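Local coordinates for type III secretion system effector protein ExoU (Pseudomonas fluorescens, PDB 4QMK) that probably acts as a type III-secreted patatin-like phospholipase that reaches the plasma membrane by binding phosphatidylinositol 4,5-bisphosphate, at residues A[43-48]-A[450-455]; A[49-54]-A[463-468]; A[110-115]-A[186-191]; A[241-246]-A[268-273]; A[526-531]-A[537-542]. All coordinates share one frame; numbering follows the deposited sequence.

Interaction 1. Residues A[43-48]-A[450-455]; sequences GERNLS and DQMLAS
Met452 reaches from helix 450-461 across to Leu47 and Arg45, crossing both side chains at about a right angle. Its CB makes no close approach to the other segment. Met452 CG is the first atom to touch, meeting the CD2 branch of Leu47 at 4.1 Å. With CG anti to the backbone N (chi1 174°) and the next bond also extended, the chain runs straight out from the helix as far as SD; it then bends at chi3 (-74°), which brings CE over one face of the Arg45 guanidinium. Met452 CE lies 4.0 Å from both CZ and NH1 of Arg45, offset toward the rim of the group, and also meets Arg45 CD at 4.1 Å. The contact is apolar at Leu47 and methyl-on-guanidinium at Arg45, with no hydrogen bond crossing it. Arg45 NE is held by Ser62 O, which helps to fix the flat group under the methyl. Leu47 packs on Val59 and Val61 of strand 57-61. The type I turn from Gly43 to Asn46, closed by Asn46 N to Gly43 O at 2.9 Å, and the Asn46-Leu47 pair opposite Val42 are characteristic of a beta hairpin with a G1 bulge, here covered by a helix.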
# COMPACT_ATOMS: atom_id res chain seq x y z
N GLY A 43 -32.45 4.31 31.49
CA GLY A 43 -31.84 3.67 30.33
C GLY A 43 -31.28 2.25 30.44
O GLY A 43 -31.43 1.56 31.46
N GLU A 44 -30.59 1.83 29.39
CA GLU A 44 -30.09 0.46 29.25
C GLU A 44 -28.89 0.17 30.16
O GLU A 44 -28.45 -0.99 30.26
CB GLU A 44 -29.71 0.17 27.79
CG GLU A 44 -28.49 0.90 27.30
CD GLU A 44 -28.09 0.53 25.89
OE1 GLU A 44 -28.85 -0.18 25.17
OE2 GLU A 44 -26.98 0.97 25.50
N ARG A 45 -28.35 1.21 30.80
CA ARG A 45 -27.32 1.04 31.79
C ARG A 45 -27.85 1.22 33.18
O ARG A 45 -27.08 1.16 34.17
CB ARG A 45 -26.17 1.94 31.45
CG ARG A 45 -25.59 1.47 30.11
CD ARG A 45 -24.22 1.96 29.84
NE ARG A 45 -23.40 1.69 30.98
CZ ARG A 45 -22.12 1.99 31.02
NH1 ARG A 45 -21.55 2.46 29.92
NH2 ARG A 45 -21.40 1.78 32.13
N ASN A 46 -29.18 1.37 33.24
CA ASN A 46 -29.88 1.53 34.47
C ASN A 46 -29.15 2.55 35.35
O ASN A 46 -28.82 2.26 36.48
CB ASN A 46 -29.95 0.22 35.19
CG ASN A 46 -30.64 -0.85 34.38
OD1 ASN A 46 -31.86 -0.94 34.38
ND2 ASN A 46 -29.87 -1.70 33.75
N LEU A 47 -28.91 3.74 34.81
CA LEU A 47 -28.11 4.68 35.48
C LEU A 47 -28.86 5.32 36.63
O LEU A 47 -29.96 5.82 36.42
CB LEU A 47 -27.69 5.77 34.52
CG LEU A 47 -27.00 6.97 35.16
CD1 LEU A 47 -25.62 6.56 35.59
CD2 LEU A 47 -26.91 8.09 34.15
N SER A 48 -28.24 5.33 37.82
CA SER A 48 -28.79 6.00 38.97
C SER A 48 -27.74 6.90 39.61
O SER A 48 -26.54 6.60 39.59
CB SER A 48 -29.25 5.00 40.01
OG SER A 48 -30.31 4.16 39.57
N ASP A 450 -21.61 12.21 25.94
CA ASP A 450 -22.80 13.01 25.55
C ASP A 450 -24.08 12.21 25.59
O ASP A 450 -25.08 12.67 26.11
CB ASP A 450 -22.62 13.64 24.19
CG ASP A 450 -21.56 14.74 24.19
OD1 ASP A 450 -21.03 15.12 25.27
OD2 ASP A 450 -21.23 15.25 23.09
N GLN A 451 -24.03 10.98 25.10
CA GLN A 451 -25.22 10.15 25.10
C GLN A 451 -25.76 9.92 26.51
O GLN A 451 -26.96 10.11 26.77
CB GLN A 451 -24.93 8.81 24.44
CG GLN A 451 -26.18 7.97 24.23
CD GLN A 451 -25.92 6.73 23.37
OE1 GLN A 451 -25.20 5.80 23.78
NE2 GLN A 451 -26.54 6.69 22.19
N MET A 452 -24.87 9.53 27.41
CA MET A 452 -25.25 9.24 28.79
C MET A 452 -25.79 10.50 29.45
O MET A 452 -26.78 10.44 30.16
CB MET A 452 -24.08 8.60 29.57
CG MET A 452 -24.28 8.39 31.06
SD MET A 452 -22.98 7.39 31.84
CE MET A 452 -23.47 5.78 31.20
N LEU A 453 -25.15 11.64 29.19
CA LEU A 453 -25.62 12.89 29.78
C LEU A 453 -26.97 13.28 29.27
O LEU A 453 -27.82 13.75 30.05
CB LEU A 453 -24.62 14.01 29.52
CG LEU A 453 -24.88 15.37 30.16
CD1 LEU A 453 -24.99 15.24 31.65
CD2 LEU A 453 -23.72 16.27 29.82
N ALA A 454 -27.21 13.08 27.97
CA ALA A 454 -28.54 13.36 27.42
C ALA A 454 -29.63 12.51 28.12
O ALA A 454 -30.75 12.99 28.31
CB ALA A 454 -28.57 13.12 25.92
N SER A 455 -29.29 11.27 28.49
CA SER A 455 -30.23 10.37 29.18
C SER A 455 -30.81 10.93 30.45
O SER A 455 -31.96 10.66 30.77
CB SER A 455 -29.53 9.10 29.65
OG SER A 455 -28.77 8.54 28.64

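Interaction 2. Residues A[49-54]-A[463-468]; sequences IYRHSD and DAAGAE
Arg51 and Asp463 extend toward each other from opposite directions, one from the end of strand 47-51 and the other from the residue before helix 464-491. Both side chains leave their backbones with CG anti to N, and the arginine then bends at chi3 (56°). The two flat ends meet in a two-pronged salt bridge: Asp463 CG lies in the guanidinium plane at its edge, while the carboxylate is rotated 35° out of that plane. One prong runs from Arg51 NH1 to the syn side of Asp463 OD2 at 3.0 Å. The other, Arg51 NH2 to Asp463 OD1, is modelled at 2.5 Å, so short that its length is doubtful. Arg51 NH1 comes within 4.0 Å of Ala465 CB, an oblique approach. Asp463 is also the N-cap: its OD2 accepts from Gly466 N at 3.2 Å on the anti side. The two donors to OD2 are each tilted from the carboxylate plane, toward opposite faces. Leu441 of helix 441-446 packs against Arg51, Asp463 and Ala465. Between a guanidinium and a helix N-terminus, the carboxylate is probably stabilised as the anion; strand and helix are joined mainly by this charged, hydrogen-bonded pair, with little direct apolar contact.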
# COMPACT_ATOMS: atom_id res chain seq x y z
N ILE A 49 -28.20 8.00 40.19
CA ILE A 49 -27.34 8.96 40.79
C ILE A 49 -27.91 9.40 42.12
O ILE A 49 -29.06 9.85 42.16
CB ILE A 49 -27.23 10.20 39.93
CG1 ILE A 49 -26.73 9.85 38.55
CG2 ILE A 49 -26.26 11.19 40.57
CD1 ILE A 49 -26.60 11.06 37.62
N TYR A 50 -27.11 9.27 43.20
CA TYR A 50 -27.54 9.66 44.55
C TYR A 50 -26.57 10.70 45.10
O TYR A 50 -25.37 10.67 44.77
CB TYR A 50 -27.52 8.48 45.52
CG TYR A 50 -28.38 7.28 45.15
CD1 TYR A 50 -27.86 6.22 44.41
CD2 TYR A 50 -29.66 7.15 45.63
CE1 TYR A 50 -28.64 5.12 44.06
CE2 TYR A 50 -30.44 6.07 45.31
CZ TYR A 50 -29.93 5.06 44.51
OH TYR A 50 -30.71 3.97 44.24
N ARG A 51 -27.07 11.59 45.96
CA ARG A 51 -26.22 12.58 46.62
C ARG A 51 -26.34 12.49 48.14
O ARG A 51 -27.43 12.42 48.69
CB ARG A 51 -26.55 14.00 46.16
CG ARG A 51 -25.81 15.09 46.96
CD ARG A 51 -25.75 16.45 46.25
NE ARG A 51 -27.08 16.88 45.92
CZ ARG A 51 -27.41 17.57 44.84
NH1 ARG A 51 -26.50 17.95 43.95
NH2 ARG A 51 -28.67 17.85 44.66
N HIS A 52 -25.19 12.51 48.81
CA HIS A 52 -25.14 12.51 50.28
C HIS A 52 -25.19 13.94 50.80
O HIS A 52 -25.28 14.89 50.05
CB HIS A 52 -23.84 11.80 50.74
CG HIS A 52 -23.79 10.35 50.39
ND1 HIS A 52 -23.24 9.88 49.22
CD2 HIS A 52 -24.25 9.27 51.05
CE1 HIS A 52 -23.36 8.56 49.17
NE2 HIS A 52 -23.97 8.17 50.28
N SER A 53 -25.10 14.11 52.11
CA SER A 53 -25.09 15.43 52.73
C SER A 53 -23.83 16.21 52.35
O SER A 53 -23.89 17.40 52.01
CB SER A 53 -25.10 15.26 54.23
OG SER A 53 -25.88 14.12 54.55
N ASP A 54 -22.70 15.50 52.43
CA ASP A 54 -21.36 16.01 52.14
C ASP A 54 -21.25 16.63 50.75
O ASP A 54 -20.29 17.34 50.43
CB ASP A 54 -20.32 14.87 52.15
CG ASP A 54 -20.78 13.65 52.95
OD1 ASP A 54 -21.29 13.81 54.09
OD2 ASP A 54 -20.62 12.51 52.43
N ASP A 463 -32.13 20.03 39.45
CA ASP A 463 -31.24 20.25 40.58
C ASP A 463 -30.34 21.42 40.23
O ASP A 463 -29.87 21.50 39.10
CB ASP A 463 -30.40 19.02 40.77
CG ASP A 463 -29.53 19.11 42.01
OD1 ASP A 463 -30.11 19.16 43.12
OD2 ASP A 463 -28.29 19.11 41.87
N ALA A 464 -30.07 22.33 41.18
CA ALA A 464 -29.24 23.54 40.87
C ALA A 464 -27.83 23.21 40.44
O ALA A 464 -27.38 23.66 39.38
CB ALA A 464 -29.21 24.50 42.05
N ALA A 465 -27.13 22.39 41.22
CA ALA A 465 -25.78 21.93 40.83
C ALA A 465 -25.80 21.16 39.52
O ALA A 465 -24.86 21.25 38.73
CB ALA A 465 -25.19 21.08 41.91
N GLY A 466 -26.87 20.41 39.30
CA GLY A 466 -27.03 19.67 38.05
C GLY A 466 -27.16 20.58 36.85
O GLY A 466 -26.62 20.32 35.80
N ALA A 467 -27.86 21.67 37.04
CA ALA A 467 -28.07 22.63 35.96
C ALA A 467 -26.79 23.40 35.59
O ALA A 467 -26.54 23.66 34.42
CB ALA A 467 -29.20 23.59 36.32
N GLU A 468 -26.00 23.77 36.59
CA GLU A 468 -24.71 24.43 36.37
C GLU A 468 -23.79 23.49 35.62
O GLU A 468 -23.10 23.93 34.70
CB GLU A 468 -24.07 24.85 37.72
CG GLU A 468 -22.71 25.58 37.63
CD GLU A 468 -21.46 24.66 37.49
OE1 GLU A 468 -21.43 23.47 37.97
OE2 GLU A 468 -20.48 25.14 36.88

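Interaction 3. Residues A[110-115]-A[186-191]; sequences AALLAS and DLIRNE
Ala111 and Leu112 pack against Ile188 and Glu191 in a buried, nearly parallel helix-helix contact within the patatin-like phospholipase fold. Helix 107-114 follows strand 99-103 of the mixed sheet, and the turn between them carries a GxSxG pattern consistent with the nucleophile elbow of this family; helix 183-201 lies beside it. The short axes are 9.9 Å apart at closest approach and inclined by only 9°. An alanine methyl, Ala111 CB, meets the CG2 branch of Ile188 at 4.1 Å. That branch is anti to the backbone N of Ile188, while CG1 lies beside it. Leu112 does not point straight at the neighbouring helix, but its CD2 branch swings across to reach Glu191 CB at 4.0 Å. Only the root of Glu191 takes part: a bend at chi2 (-67°) carries its carboxylate away from the contact, so the touching surface stays apolar. Leu125 of helix 119-127 touches both Leu112 and Glu191, and Ala274 of helix 270-278 packs on Ile188. Near the end of segment 110-115, the Ser115 hydroxyl turns back as a donor to the helix, OG to Ala111 O at 3.0 Å, from the opposite face of that carbonyl to the Ser115 backbone N.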
# COMPACT_ATOMS: atom_id res chain seq x y z
N ALA A 110 -15.89 -15.21 12.01
CA ALA A 110 -15.86 -13.80 12.22
C ALA A 110 -16.05 -13.07 10.91
O ALA A 110 -16.79 -12.11 10.86
CB ALA A 110 -14.56 -13.40 12.84
N ALA A 111 -15.40 -13.53 9.85
CA ALA A 111 -15.55 -12.86 8.57
C ALA A 111 -17.00 -12.96 8.07
O ALA A 111 -17.58 -11.94 7.63
CB ALA A 111 -14.58 -13.40 7.55
N LEU A 112 -17.61 -14.14 8.20
CA LEU A 112 -19.00 -14.26 7.74
C LEU A 112 -19.91 -13.31 8.50
O LEU A 112 -20.74 -12.62 7.92
CB LEU A 112 -19.47 -15.69 7.85
CG LEU A 112 -18.77 -16.70 6.91
CD1 LEU A 112 -19.37 -18.09 7.04
CD2 LEU A 112 -18.87 -16.23 5.48
N LEU A 113 -19.73 -13.23 9.80
CA LEU A 113 -20.58 -12.34 10.62
C LEU A 113 -20.30 -10.86 10.38
O LEU A 113 -21.20 -10.09 10.32
CB LEU A 113 -20.47 -12.66 12.10
CG LEU A 113 -21.01 -14.02 12.53
CD1 LEU A 113 -20.70 -14.37 13.98
CD2 LEU A 113 -22.50 -14.05 12.33
N ALA A 114 -19.06 -10.49 10.17
CA ALA A 114 -18.76 -9.11 9.99
C ALA A 114 -19.38 -8.60 8.72
O ALA A 114 -19.64 -7.40 8.59
CB ALA A 114 -17.26 -8.86 10.00
N SER A 115 -19.60 -9.52 7.80
CA SER A 115 -20.19 -9.25 6.50
C SER A 115 -21.68 -9.08 6.56
O SER A 115 -22.33 -8.78 5.55
CB SER A 115 -19.89 -10.39 5.53
OG SER A 115 -18.51 -10.41 5.22
N ASP A 186 -12.59 -18.99 -1.16
CA ASP A 186 -13.59 -18.67 -2.18
C ASP A 186 -14.99 -18.65 -1.57
O ASP A 186 -15.75 -17.67 -1.72
CB ASP A 186 -13.57 -19.71 -3.29
CG ASP A 186 -12.23 -19.78 -4.03
OD1 ASP A 186 -11.37 -18.86 -3.88
OD2 ASP A 186 -12.06 -20.78 -4.79
N LEU A 187 -15.35 -19.74 -0.90
CA LEU A 187 -16.61 -19.81 -0.19
C LEU A 187 -16.80 -18.54 0.65
O LEU A 187 -17.80 -17.85 0.52
CB LEU A 187 -16.62 -21.02 0.70
CG LEU A 187 -17.79 -20.96 1.70
CD1 LEU A 187 -18.83 -22.02 1.37
CD2 LEU A 187 -17.35 -21.15 3.15
N ILE A 188 -15.83 -18.25 1.50
CA ILE A 188 -15.89 -17.06 2.33
C ILE A 188 -16.07 -15.83 1.46
O ILE A 188 -16.94 -15.00 1.72
CB ILE A 188 -14.62 -16.90 3.21
CG1 ILE A 188 -14.50 -18.06 4.19
CG2 ILE A 188 -14.66 -15.62 4.06
CD1 ILE A 188 -13.26 -17.97 5.08
N ARG A 189 -15.25 -15.69 0.44
CA ARG A 189 -15.30 -14.50 -0.39
C ARG A 189 -16.64 -14.33 -1.12
O ARG A 189 -17.14 -13.20 -1.23
CB ARG A 189 -14.15 -14.48 -1.38
CG ARG A 189 -14.24 -13.34 -2.39
CD ARG A 189 -12.97 -13.12 -3.20
NE ARG A 189 -11.78 -13.32 -2.40
CZ ARG A 189 -11.10 -14.46 -2.34
NH1 ARG A 189 -11.46 -15.53 -3.07
NH2 ARG A 189 -10.04 -14.53 -1.54
N ASN A 190 -17.21 -15.43 -1.61
CA ASN A 190 -18.51 -15.36 -2.28
C ASN A 190 -19.60 -14.97 -1.30
O ASN A 190 -20.40 -14.06 -1.56
CB ASN A 190 -18.89 -16.69 -2.97
CG ASN A 190 -17.94 -17.04 -4.11
OD1 ASN A 190 -17.41 -16.16 -4.78
ND2 ASN A 190 -17.74 -18.34 -4.34
N GLU A 191 -19.64 -15.67 -0.18
CA GLU A 191 -20.67 -15.45 0.82
C GLU A 191 -20.64 -14.04 1.42
O GLU A 191 -21.70 -13.43 1.63
CB GLU A 191 -20.57 -16.52 1.90
CG GLU A 191 -20.84 -17.91 1.38
CD GLU A 191 -22.28 -18.09 0.94
OE1 GLU A 191 -23.19 -17.62 1.68
OE2 GLU A 191 -22.49 -18.68 -0.16

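Interaction 4. Residues A[241-246]-A[268-273]; sequences KQLNIT and MDIGRA
Ile245 and Ile270, with Ala273 beside them, hold most of the surface buried here, in the packing of helix 270-278 against strand 242-251 of the mixed sheet in the patatin-like alpha/beta fold. Ile245 points from the strand at the first turn of the helix and uses two branches. Ile245 CD1, at the end of an extended chain (chi2 -168°), sits 3.9 Å from Ile270 O and 4.1 Å from Ala273 CB, so it spans one helical turn. The shorter CG2 branch lies against the Ala273 backbone carbonyl. The nearest backbone approach of the two segments is also here, with the CA atoms of Ile245 and Ala273 6.9 Å apart, where the helix presents only a methyl.

The Ile270 side chain is met by Leu243, two residues earlier on the same side of the strand, and the two side chains slant across one another. Leu243 CD2 lies 4.1 Å from both Ile270 CB and Ile270 CG2, a branch of Leu243 set against the branch point and CG2 of Ile270 near the helix start. Ala107 of helix 107-114 and Phe227 of helix 227-236 close in on Ile245 and Ala273 respectively.

The helix start is defined by Asp269 at the N-cap. Its OD2 also takes a salt bridge from Arg189, and Arg272 is bound to Glu185, so polar groups gather on the helix side facing away from the strand. The firmer capping bond is Arg272 N to Asp269 OD2, 3.1 Å long with an N-H...O angle of 159°, received on the anti lone pair.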
# COMPACT_ATOMS: atom_id res chain seq x y z
N LYS A 241 -19.91 -5.15 10.15
CA LYS A 241 -19.05 -4.88 11.28
C LYS A 241 -17.59 -4.74 10.91
O LYS A 241 -17.12 -5.35 9.97
CB LYS A 241 -19.14 -6.06 12.21
CG LYS A 241 -20.37 -6.10 13.07
CD LYS A 241 -21.62 -6.60 12.42
CE LYS A 241 -22.79 -6.64 13.41
NZ LYS A 241 -23.21 -5.31 13.94
N GLN A 242 -16.82 -4.02 11.69
CA GLN A 242 -15.38 -4.04 11.43
C GLN A 242 -14.89 -5.41 11.81
O GLN A 242 -15.56 -6.12 12.58
CB GLN A 242 -14.65 -3.00 12.23
CG GLN A 242 -15.13 -1.61 11.96
CD GLN A 242 -14.49 -0.64 12.89
OE1 GLN A 242 -13.29 -0.71 13.15
NE2 GLN A 242 -15.28 0.21 13.46
N LEU A 243 -13.73 -5.79 11.29
CA LEU A 243 -13.25 -7.15 11.51
C LEU A 243 -11.80 -7.17 11.88
O LEU A 243 -11.01 -6.44 11.28
CB LEU A 243 -13.45 -7.95 10.23
CG LEU A 243 -12.87 -9.38 10.17
CD1 LEU A 243 -13.59 -10.28 11.15
CD2 LEU A 243 -13.03 -9.93 8.78
N ASN A 244 -11.47 -8.01 12.88
CA ASN A 244 -10.11 -8.36 13.22
C ASN A 244 -9.96 -9.83 13.07
O ASN A 244 -10.67 -10.59 13.70
CB ASN A 244 -9.83 -8.13 14.69
CG ASN A 244 -9.60 -6.74 14.99
OD1 ASN A 244 -8.56 -6.22 14.72
ND2 ASN A 244 -10.59 -6.10 15.51
N ILE A 245 -8.98 -10.23 12.32
CA ILE A 245 -8.63 -11.60 12.24
C ILE A 245 -7.25 -11.74 12.90
O ILE A 245 -6.31 -10.98 12.62
CB ILE A 245 -8.63 -12.05 10.81
CG1 ILE A 245 -10.05 -12.06 10.36
CG2 ILE A 245 -8.01 -13.45 10.69
CD1 ILE A 245 -10.27 -12.78 9.04
N THR A 246 -7.13 -12.71 13.78
CA THR A 246 -5.95 -12.87 14.60
C THR A 246 -5.47 -14.27 14.67
O THR A 246 -6.20 -15.20 14.43
CB THR A 246 -6.30 -12.40 16.01
OG1 THR A 246 -6.64 -11.01 15.94
CG2 THR A 246 -5.14 -12.55 16.94
N MET A 268 -6.28 -5.63 2.44
CA MET A 268 -6.19 -7.06 2.30
C MET A 268 -7.53 -7.73 2.25
O MET A 268 -8.43 -7.34 2.97
CB MET A 268 -5.44 -7.69 3.45
CG MET A 268 -5.02 -9.09 3.07
SD MET A 268 -4.30 -9.89 4.42
CE MET A 268 -3.56 -11.32 3.63
N ASP A 269 -7.62 -8.77 1.43
CA ASP A 269 -8.79 -9.56 1.25
C ASP A 269 -9.03 -10.31 2.52
O ASP A 269 -8.09 -10.90 3.08
CB ASP A 269 -8.55 -10.55 0.11
CG ASP A 269 -9.77 -11.35 -0.23
OD1 ASP A 269 -10.64 -10.84 -0.97
OD2 ASP A 269 -9.87 -12.51 0.22
N ILE A 270 -10.26 -10.31 3.00
CA ILE A 270 -10.57 -10.96 4.28
C ILE A 270 -10.53 -12.47 4.21
O ILE A 270 -10.18 -13.13 5.20
CB ILE A 270 -11.88 -10.46 4.90
CG1 ILE A 270 -13.10 -10.83 4.07
CG2 ILE A 270 -11.85 -8.93 4.99
CD1 ILE A 270 -14.40 -10.32 4.68
N GLY A 271 -10.85 -13.02 3.05
CA GLY A 271 -10.86 -14.47 2.87
C GLY A 271 -9.47 -15.03 3.00
O GLY A 271 -9.23 -15.99 3.74
N ARG A 272 -8.55 -14.37 2.32
CA ARG A 272 -7.15 -14.73 2.35
C ARG A 272 -6.63 -14.60 3.80
O ARG A 272 -5.91 -15.49 4.27
CB ARG A 272 -6.40 -13.85 1.33
CG ARG A 272 -4.89 -14.03 1.18
CD ARG A 272 -4.41 -15.47 1.16
NE ARG A 272 -4.85 -16.20 -0.02
CZ ARG A 272 -4.19 -16.28 -1.17
NH1 ARG A 272 -3.03 -15.68 -1.36
NH2 ARG A 272 -4.72 -16.99 -2.14
N ALA A 273 -7.03 -13.54 4.51
CA ALA A 273 -6.62 -13.31 5.89
C ALA A 273 -7.04 -14.44 6.77
O ALA A 273 -6.29 -14.84 7.69
CB ALA A 273 -7.26 -12.05 6.43

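Interaction 5. Residues A[526-531]-A[537-542]; sequences RLNAPG and QLLQVG
Over one face of the Asn528 side-chain amide lies a single methyl, Leu539 CD1, displaced from CG toward the oxygen. Leu539 CD1 is 3.5 Å from Asn528 OD1 and 3.8 Å from Asn528 CG, with Asn528 ND2 more distant at 4.1 Å, and the two side chains cross at about a right angle. The amide nitrogen turns to backbone acceptors beyond the contact, Gly524 O and Ala560 O, and these bonds fix the rotation of the group. Leu539 CD1 also lies 3.6 Å from Leu527 O, so one branch touches two carbonyl oxygens, about a right angle apart as seen from it. A chi1 of -72° puts Leu539 CG anti to the carbonyl carbon, and the extended chi2 (177°) carries CD1 out to the turn. Segment 526-531 connects helices 517-526 and 533-544 and begins with a type I turn closed by Ala529 N to Arg526 O at 3.1 Å. Helix 533-544 thus folds its buried side back on the turn leading into it, within the helical C-terminal part of the chain. The Leu527 side chain points toward helix 533-544 and packs on Leu480 of helix 464-491, whereas Leu539 touches Ala560 of helix 555-585.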
# COMPACT_ATOMS: atom_id res chain seq x y z
N ARG A 526 -10.94 16.15 24.96
CA ARG A 526 -12.01 16.16 23.89
C ARG A 526 -11.43 16.47 22.56
O ARG A 526 -11.87 15.95 21.54
CB ARG A 526 -13.13 17.12 24.19
CG ARG A 526 -13.91 16.84 25.47
CD ARG A 526 -14.54 15.46 25.61
NE ARG A 526 -13.68 14.25 25.65
CZ ARG A 526 -13.06 13.73 26.72
NH1 ARG A 526 -12.40 12.57 26.59
NH2 ARG A 526 -13.06 14.36 27.90
N LEU A 527 -10.37 17.28 22.57
CA LEU A 527 -9.64 17.55 21.35
C LEU A 527 -8.95 16.31 20.80
O LEU A 527 -8.51 16.37 19.64
CB LEU A 527 -8.60 18.67 21.54
CG LEU A 527 -9.12 20.05 21.27
CD1 LEU A 527 -10.28 20.36 22.17
CD2 LEU A 527 -8.06 21.08 21.51
N ASN A 528 -8.77 15.26 21.63
CA ASN A 528 -8.14 14.00 21.17
C ASN A 528 -9.19 12.94 20.75
O ASN A 528 -8.86 11.77 20.60
CB ASN A 528 -7.18 13.37 22.19
CG ASN A 528 -5.84 14.10 22.30
OD1 ASN A 528 -4.85 13.69 21.71
ND2 ASN A 528 -5.79 15.14 23.10
N ALA A 529 -10.44 13.35 20.59
CA ALA A 529 -11.54 12.40 20.20
C ALA A 529 -11.03 11.59 19.05
O ALA A 529 -10.51 12.11 18.10
CB ALA A 529 -12.78 13.16 19.80
N PRO A 530 -11.14 10.28 19.13
CA PRO A 530 -10.52 9.43 18.10
C PRO A 530 -10.70 9.72 16.60
O PRO A 530 -9.71 9.87 15.89
CB PRO A 530 -11.02 8.05 18.47
CG PRO A 530 -11.04 8.10 19.95
CD PRO A 530 -11.43 9.51 20.34
N GLY A 531 -11.92 9.80 16.09
CA GLY A 531 -12.04 9.97 14.63
C GLY A 531 -12.16 11.41 14.13
O GLY A 531 -12.57 11.66 13.00
N GLN A 537 -5.53 17.43 12.81
CA GLN A 537 -4.64 18.39 12.11
C GLN A 537 -4.18 19.48 13.06
O GLN A 537 -3.02 19.90 13.03
CB GLN A 537 -5.31 19.13 10.97
CG GLN A 537 -5.97 18.34 9.89
CD GLN A 537 -6.66 19.28 8.89
OE1 GLN A 537 -7.86 19.13 8.61
NE2 GLN A 537 -5.92 20.27 8.39
N LEU A 538 -5.12 19.99 13.86
CA LEU A 538 -4.80 21.04 14.79
C LEU A 538 -3.79 20.52 15.79
O LEU A 538 -2.84 21.23 16.12
CB LEU A 538 -6.04 21.58 15.49
CG LEU A 538 -5.67 22.63 16.53
CD1 LEU A 538 -5.01 23.86 15.94
CD2 LEU A 538 -6.90 23.01 17.33
N LEU A 539 -3.97 19.29 16.26
CA LEU A 539 -2.97 18.72 17.20
C LEU A 539 -1.59 18.62 16.59
O LEU A 539 -0.59 18.84 17.28
CB LEU A 539 -3.38 17.37 17.74
CG LEU A 539 -4.53 17.44 18.74
CD1 LEU A 539 -4.92 16.05 19.18
CD2 LEU A 539 -4.16 18.28 19.93
N GLN A 540 -1.51 18.33 15.30
CA GLN A 540 -0.18 18.29 14.64
C GLN A 540 0.47 19.66 14.66
O GLN A 540 1.62 19.80 15.05
CB GLN A 540 -0.27 17.78 13.20
CG GLN A 540 -0.78 16.33 13.08
CD GLN A 540 -0.03 15.37 14.00
OE1 GLN A 540 1.19 15.48 14.19
NE2 GLN A 540 -0.76 14.43 14.60
N VAL A 541 -0.30 20.69 14.28
CA VAL A 541 0.19 22.05 14.29
C VAL A 541 0.67 22.38 15.69
O VAL A 541 1.73 22.95 15.87
CB VAL A 541 -0.92 23.07 13.94
CG1 VAL A 541 -0.39 24.49 14.17
CG2 VAL A 541 -1.41 22.90 12.51
N GLY A 542 -0.13 22.03 16.68
CA GLY A 542 0.22 22.29 18.07
C GLY A 542 1.56 21.70 18.41
O GLY A 542 2.38 22.35 19.04

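Interactions 1 and 2 share strand 47-51 and use the successive helices 450-461 and 464-491; their centres are 16 Å apart and their segments alternate along the chain, tying the N-terminal antiparallel sheet to helices some 400 residues later. The patatin-like part lies in sequence between those segments and holds interactions 3 and 4, in series with centres 9 Å apart. These two touch, through the Arg189-Asp269 salt bridge and Leu243, forming one continuous packing of helices 107-114, 183-201 and 270-278 against strand 242-251. Interaction 5 comes last, in the C-terminal helices, its centre 27 Å from that of interaction 1. The centres of interactions 2 and 3 are 51 Å apart, on opposite sides of the chain's centre.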